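PDB 5Z6N: protein ElaA from Escherichia coli, which probably transfers an acetyl group from acetyl coenzyme A to an amino group, as a GNAT-family N-acetyltransferase. Local coordinates for residues E3-H8 / L52-D57; N48-G53 / V60-I65. One frame throughout, in Å; residues are numbered along the deposited sequence.

Contact 1: residues E3-H8 / L52-D57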
loop_
_atom_site.group_PDB
_atom_site.type_symbol
_atom_site.label_atom_id
_atom_site.label_comp_id
_atom_site.label_asym_id
_atom_site.label_seq_id
_atom_site.Cartn_x
_atom_site.Cartn_y
_atom_site.Cartn_z
ATOM N N GLU B 3 -17.947 13.740 -4.309
ATOM C CA GLU B 3 -18.606 12.619 -4.963
ATOM C C GLU B 3 -18.208 11.335 -4.246
ATOM O O GLU B 3 -17.041 11.153 -3.885
ATOM C CB GLU B 3 -18.250 12.547 -6.450
ATOM C CG GLU B 3 -16.865 11.993 -6.768
ATOM C CD GLU B 3 -16.686 11.663 -8.242
ATOM O OE1 GLU B 3 -15.645 12.049 -8.815
ATOM O OE2 GLU B 3 -17.584 11.017 -8.826
ATOM N N TRP B 4 -19.184 10.469 -4.011
ATOM C CA TRP B 4 -18.949 9.202 -3.341
ATOM C C TRP B 4 -19.101 8.056 -4.330
ATOM O O TRP B 4 -19.935 8.099 -5.240
ATOM C CB TRP B 4 -19.906 9.010 -2.161
ATOM C CG TRP B 4 -19.718 10.027 -1.079
ATOM C CD1 TRP B 4 -20.317 11.249 -0.996
ATOM C CD2 TRP B 4 -18.878 9.912 0.079
ATOM N NE1 TRP B 4 -19.900 11.904 0.138
ATOM C CE2 TRP B 4 -19.016 11.105 0.815
ATOM C CE3 TRP B 4 -18.016 8.921 0.561
ATOM C CZ2 TRP B 4 -18.328 11.334 2.005
ATOM C CZ3 TRP B 4 -17.332 9.152 1.746
ATOM C CH2 TRP B 4 -17.493 10.348 2.450
ATOM N N GLN B 5 -18.265 7.036 -4.153
ATOM C CA GLN B 5 -18.324 5.826 -4.959
ATOM C C GLN B 5 -18.386 4.624 -4.031
ATOM O O GLN B 5 -17.569 4.501 -3.114
ATOM C CB GLN B 5 -17.116 5.723 -5.898
ATOM C CG GLN B 5 -16.856 6.975 -6.720
ATOM C CD GLN B 5 -15.800 6.752 -7.785
ATOM O OE1 GLN B 5 -14.730 6.227 -7.503
ATOM N NE2 GLN B 5 -16.097 7.147 -9.014
ATOM N N ASP B 6 -19.367 3.755 -4.260
ATOM C CA ASP B 6 -19.577 2.541 -3.479
ATOM C C ASP B 6 -19.158 1.384 -4.380
ATOM O O ASP B 6 -19.957 0.819 -5.123
ATOM C CB ASP B 6 -21.057 2.440 -3.008
ATOM C CG ASP B 6 -21.401 1.081 -2.417
ATOM O OD1 ASP B 6 -20.476 0.330 -2.046
ATOM O OD2 ASP B 6 -22.607 0.782 -2.282
ATOM N N LEU B 7 -17.883 1.027 -4.296
ATOM C CA LEU B 7 -17.268 0.113 -5.250
ATOM C C LEU B 7 -17.159 -1.279 -4.649
ATOM O O LEU B 7 -16.525 -1.457 -3.604
ATOM C CB LEU B 7 -15.883 0.618 -5.649
ATOM C CG LEU B 7 -15.786 2.012 -6.277
ATOM C CD1 LEU B 7 -14.505 2.142 -7.050
ATOM C CD2 LEU B 7 -16.975 2.322 -7.177
ATOM N N HIS B 8 -17.775 -2.260 -5.306
ATOM C CA HIS B 8 -17.333 -3.629 -5.111
ATOM C C HIS B 8 -15.895 -3.730 -5.599
ATOM O O HIS B 8 -15.476 -3.004 -6.504
ATOM C CB HIS B 8 -18.233 -4.615 -5.861
ATOM C CG HIS B 8 -17.891 -6.052 -5.608
ATOM N ND1 HIS B 8 -18.544 -6.811 -4.662
ATOM C CD2 HIS B 8 -16.961 -6.865 -6.165
ATOM C CE1 HIS B 8 -18.034 -8.030 -4.646
ATOM N NE2 HIS B 8 -17.070 -8.089 -5.549
ATOM N N LEU B 52 -15.339 5.490 -1.303
ATOM C CA LEU B 52 -14.320 6.502 -1.537
ATOM C C LEU B 52 -14.981 7.869 -1.619
ATOM O O LEU B 52 -15.973 8.039 -2.336
ATOM C CB LEU B 52 -13.548 6.226 -2.838
ATOM C CG LEU B 52 -13.177 4.787 -3.214
ATOM C CD1 LEU B 52 -12.611 4.692 -4.615
ATOM C CD2 LEU B 52 -12.197 4.233 -2.237
ATOM N N GLY B 53 -14.431 8.837 -0.890
ATOM C CA GLY B 53 -14.862 10.214 -1.028
ATOM C C GLY B 53 -13.869 11.000 -1.859
ATOM O O GLY B 53 -12.696 11.104 -1.486
ATOM N N TRP B 54 -14.311 11.549 -2.989
ATOM C CA TRP B 54 -13.434 12.255 -3.915
ATOM C C TRP B 54 -13.752 13.745 -3.921
ATOM O O TRP B 54 -14.917 14.138 -4.036
ATOM C CB TRP B 54 -13.559 11.688 -5.330
ATOM C CG TRP B 54 -12.877 10.366 -5.511
ATOM C CD1 TRP B 54 -13.456 9.131 -5.473
ATOM C CD2 TRP B 54 -11.484 10.148 -5.760
ATOM N NE1 TRP B 54 -12.508 8.157 -5.681
ATOM C CE2 TRP B 54 -11.289 8.756 -5.861
ATOM C CE3 TRP B 54 -10.383 10.996 -5.911
ATOM C CZ2 TRP B 54 -10.037 8.194 -6.099
ATOM C CZ3 TRP B 54 -9.143 10.438 -6.146
ATOM C CH2 TRP B 54 -8.980 9.050 -6.241
ATOM N N LYS B 55 -12.712 14.568 -3.807
ATOM C CA LYS B 55 -12.817 16.023 -3.908
ATOM C C LYS B 55 -11.873 16.464 -5.023
ATOM O O LYS B 55 -10.713 16.800 -4.768
ATOM C CB LYS B 55 -12.483 16.706 -2.576
ATOM C CG LYS B 55 -12.642 18.213 -2.610
ATOM C CD LYS B 55 -12.483 18.839 -1.232
ATOM C CE LYS B 55 -13.239 20.150 -1.150
ATOM N NZ LYS B 55 -14.337 20.216 -2.167
ATOM N N ASN B 56 -12.378 16.442 -6.260
ATOM C CA ASN B 56 -11.624 16.854 -7.442
ATOM C C ASN B 56 -10.365 16.090 -7.832
ATOM O O ASN B 56 -9.322 16.697 -8.093
ATOM C CB ASN B 56 -11.301 18.348 -7.382
ATOM C CG ASN B 56 -12.497 19.184 -6.968
ATOM O OD1 ASN B 56 -13.546 19.163 -7.618
ATOM N ND2 ASN B 56 -12.352 19.916 -5.873
ATOM N N ASP B 57 -10.461 14.760 -7.874
ATOM C CA ASP B 57 -9.341 13.883 -8.227
ATOM C C ASP B 57 -8.429 13.830 -7.002
ATOM O O ASP B 57 -7.206 13.716 -7.109
ATOM C CB ASP B 57 -8.552 14.254 -9.481
ATOM C CG ASP B 57 -9.406 14.225 -10.732
ATOM O OD1 ASP B 57 -10.555 14.717 -10.688
ATOM O OD2 ASP B 57 -8.924 13.709 -11.760
#
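CG is anti to the carbonyl carbon in both tryptophans (chi1 -64° in Trp4, -75° in Trp54), which sets each indole beside its own backbone N; Trp4 lies on one face and Trp54 on the other of an antiparallel strand pair, the N-terminal edge of the GNAT sheet. Strand 3-8 is outermost in the chain and runs against 52-54. Glu3 pairs with Trp54 and Gln5 with Leu52, each through two backbone hydrogen bonds; the straightest, Trp54 N to Glu3 O, is 2.9 Å. Between them Trp4 faces Gly53 in a non-hydrogen-bonded pair, where Trp4 CA approaches Leu52 O at 3.3 Å. The six-membered ring of Trp4 lies over Gly53, whose CA makes a CH-pi contact 4.0 Å from the ring centroid; the missing side chain lets the ring lie directly over the CA. Lys98 adds a cation-pi contact to this indole. On the other face the methylene CG of Glu3, an exposed residue, packs on Trp54 CB at 3.6 Å. Gln5 crosses the indole of Trp54 obliquely, amide and ring planes 77° apart. Farther along, toward helix 14-31, Leu7 and Leu52 cross at about a right angle and meet through their CD1 methyls, 4.0 Å apart.

Contact 2: residues N48-G53 / V60-I65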
loop_
_atom_site.group_PDB
_atom_site.type_symbol
_atom_site.label_atom_id
_atom_site.label_comp_id
_atom_site.label_asym_id
_atom_site.label_seq_id
_atom_site.Cartn_x
_atom_site.Cartn_y
_atom_site.Cartn_z
ATOM N N ASN B 48 -16.682 -8.035 -0.786
ATOM C CA ASN B 48 -16.200 -6.884 -0.041
ATOM C C ASN B 48 -16.187 -5.642 -0.919
ATOM O O ASN B 48 -15.809 -5.697 -2.092
ATOM C CB ASN B 48 -14.804 -7.156 0.515
ATOM C CG ASN B 48 -14.808 -8.233 1.578
ATOM O OD1 ASN B 48 -15.851 -8.559 2.142
ATOM N ND2 ASN B 48 -13.640 -8.786 1.864
ATOM N N ARG B 49 -16.597 -4.521 -0.329
ATOM C CA ARG B 49 -16.791 -3.268 -1.041
ATOM C C ARG B 49 -15.906 -2.190 -0.432
ATOM O O ARG B 49 -15.459 -2.295 0.714
ATOM C CB ARG B 49 -18.258 -2.811 -0.976
ATOM C CG ARG B 49 -19.270 -3.948 -1.009
ATOM C CD ARG B 49 -20.682 -3.437 -1.253
ATOM N NE ARG B 49 -20.696 -2.318 -2.185
ATOM C CZ ARG B 49 -21.007 -2.435 -3.472
ATOM N NH1 ARG B 49 -21.320 -3.621 -3.975
ATOM N NH2 ARG B 49 -20.996 -1.375 -4.266
ATOM N N HIS B 50 -15.672 -1.137 -1.210
ATOM C CA HIS B 50 -14.928 0.028 -0.754
ATOM C C HIS B 50 -15.707 1.295 -1.075
ATOM O O HIS B 50 -16.351 1.394 -2.126
ATOM C CB HIS B 50 -13.533 0.103 -1.393
ATOM C CG HIS B 50 -12.788 -1.201 -1.399
ATOM N ND1 HIS B 50 -13.105 -2.240 -2.253
ATOM C CD2 HIS B 50 -11.760 -1.641 -0.631
ATOM C CE1 HIS B 50 -12.288 -3.254 -2.023
ATOM N NE2 HIS B 50 -11.466 -2.918 -1.043
ATOM N N ILE B 51 -15.645 2.259 -0.160
ATOM C CA ILE B 51 -16.343 3.528 -0.296
ATOM C C ILE B 51 -15.304 4.640 -0.276
ATOM O O ILE B 51 -14.472 4.704 0.635
ATOM C CB ILE B 51 -17.398 3.696 0.809
ATOM C CG1 ILE B 51 -18.490 2.646 0.592
ATOM C CG2 ILE B 51 -17.977 5.113 0.809
ATOM C CD1 ILE B 51 -19.425 2.461 1.726
ATOM N N LEU B 52 -15.339 5.490 -1.303
ATOM C CA LEU B 52 -14.320 6.502 -1.537
ATOM C C LEU B 52 -14.981 7.869 -1.619
ATOM O O LEU B 52 -15.973 8.039 -2.336
ATOM C CB LEU B 52 -13.548 6.226 -2.838
ATOM C CG LEU B 52 -13.177 4.787 -3.214
ATOM C CD1 LEU B 52 -12.611 4.692 -4.615
ATOM C CD2 LEU B 52 -12.197 4.233 -2.237
ATOM N N GLY B 53 -14.431 8.837 -0.890
ATOM C CA GLY B 53 -14.862 10.214 -1.028
ATOM C C GLY B 53 -13.869 11.000 -1.859
ATOM O O GLY B 53 -12.696 11.104 -1.486
ATOM N N VAL B 60 -10.283 11.897 -0.272
ATOM C CA VAL B 60 -10.310 12.590 1.008
ATOM C C VAL B 60 -11.201 11.888 2.027
ATOM O O VAL B 60 -11.460 12.440 3.097
ATOM C CB VAL B 60 -10.740 14.059 0.827
ATOM C CG1 VAL B 60 -9.773 14.778 -0.110
ATOM C CG2 VAL B 60 -12.159 14.132 0.290
ATOM N N ALA B 61 -11.672 10.680 1.720
ATOM C CA ALA B 61 -12.513 9.911 2.627
ATOM C C ALA B 61 -12.581 8.478 2.126
ATOM O O ALA B 61 -12.644 8.247 0.916
ATOM C CB ALA B 61 -13.925 10.504 2.730
ATOM N N TYR B 62 -12.580 7.523 3.054
ATOM C CA TYR B 62 -12.513 6.120 2.672
ATOM C C TYR B 62 -12.980 5.237 3.820
ATOM O O TYR B 62 -12.758 5.557 4.991
ATOM C CB TYR B 62 -11.089 5.721 2.259
ATOM C CG TYR B 62 -10.909 4.228 2.051
ATOM C CD1 TYR B 62 -11.144 3.659 0.816
ATOM C CD2 TYR B 62 -10.524 3.392 3.092
ATOM C CE1 TYR B 62 -10.999 2.315 0.610
ATOM C CE2 TYR B 62 -10.379 2.044 2.896
ATOM C CZ TYR B 62 -10.616 1.509 1.651
ATOM O OH TYR B 62 -10.472 0.161 1.433
ATOM N N ALA B 63 -13.606 4.116 3.464
ATOM C CA ALA B 63 -13.900 3.041 4.400
ATOM C C ALA B 63 -14.139 1.769 3.600
ATOM O O ALA B 63 -14.638 1.815 2.473
ATOM C CB ALA B 63 -15.112 3.364 5.279
ATOM N N ARG B 64 -13.761 0.634 4.183
ATOM C CA ARG B 64 -13.957 -0.657 3.546
ATOM C C ARG B 64 -14.864 -1.530 4.403
ATOM O O ARG B 64 -14.962 -1.359 5.625
ATOM C CB ARG B 64 -12.624 -1.381 3.280
ATOM C CG ARG B 64 -12.263 -2.432 4.314
ATOM C CD ARG B 64 -10.946 -3.134 3.956
ATOM N NE ARG B 64 -10.339 -3.726 5.135
ATOM C CZ ARG B 64 -9.166 -4.349 5.124
ATOM N NH1 ARG B 64 -8.483 -4.466 3.991
ATOM N NH2 ARG B 64 -8.669 -4.866 6.239
ATOM N N ILE B 65 -15.524 -2.470 3.735
ATOM C CA ILE B 65 -16.568 -3.291 4.327
ATOM C C ILE B 65 -16.228 -4.750 4.067
ATOM O O ILE B 65 -16.126 -5.170 2.908
ATOM C CB ILE B 65 -17.944 -2.946 3.742
ATOM C CG1 ILE B 65 -18.244 -1.453 3.900
ATOM C CG2 ILE B 65 -19.008 -3.790 4.378
ATOM C CD1 ILE B 65 -19.488 -1.024 3.169
#
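Residues 49-53 and 60-65 belong to strands 49-54 and 59-67, the arms of a beta hairpin in the GNAT sheet, and backbone bonding sets their register. Arg49 pairs with Ile65 and Ile51 with Ala63 as hydrogen-bonded pairs, though the bond from Arg49 N to Ile65 O is weak; Ile51 N lies almost along the C=O axis of Ala63, 2.9 Å from its O. Toward the turn a classic beta bulge sets Val60 and Ala61 both opposite Gly53: Val60 N binds Gly53 O at 2.8 Å, whereas Ala61 N reaches the same oxygen only weakly.

Apolar packing is on the face toward helix 91-106, where Ile51 CD1 meets Ile65 CD1 at 3.8 Å and small Ala63 lies against Leu95. Arg49 is the charged residue on this face.

The charged ends find partners outside the hairpin: Arg49 in Asp6, Arg64 in Asp40 and Asp43.

Ring packing marks the opposite face, where Tyr62, its CG anti to the backbone N (chi1 171°), lies alongside Leu52 and His50. Leu52 CD2 approaches the ring edge in plane near CD1, and the hydroxyl has a weak hydrogen bond with Arg24. An alanine at Tyr62 removes the ring and hydroxyl, and would probably loosen the packing of Leu52 and His50 and weaken the tie to Arg24. At the edge of the His50 ring, in its plane, Tyr62 OH lies 3.0 Å from CD2.

Strand 49-54 is common to both contacts: it bonds to strand 3-8 in contact 1 and to strand 59-67 in contact 2, with Leu52 and Gly53 serving both. Contact 1, at the sheet's edge, is partly buried and mixes indoles with the polar chains of Glu3 and Gln5. Contact 2 lies nearer the centre of the chain and is wholly buried; aliphatic groups make up most of one face, and the arginines Arg49 and Arg64 are paired with aspartates. The contacts also join directly, through a salt bridge from Asp6 OD1 to Arg49 NE (2.7 Å) and a probable backbone hydrogen bond between His50 N and Leu7 O (2.6 Å).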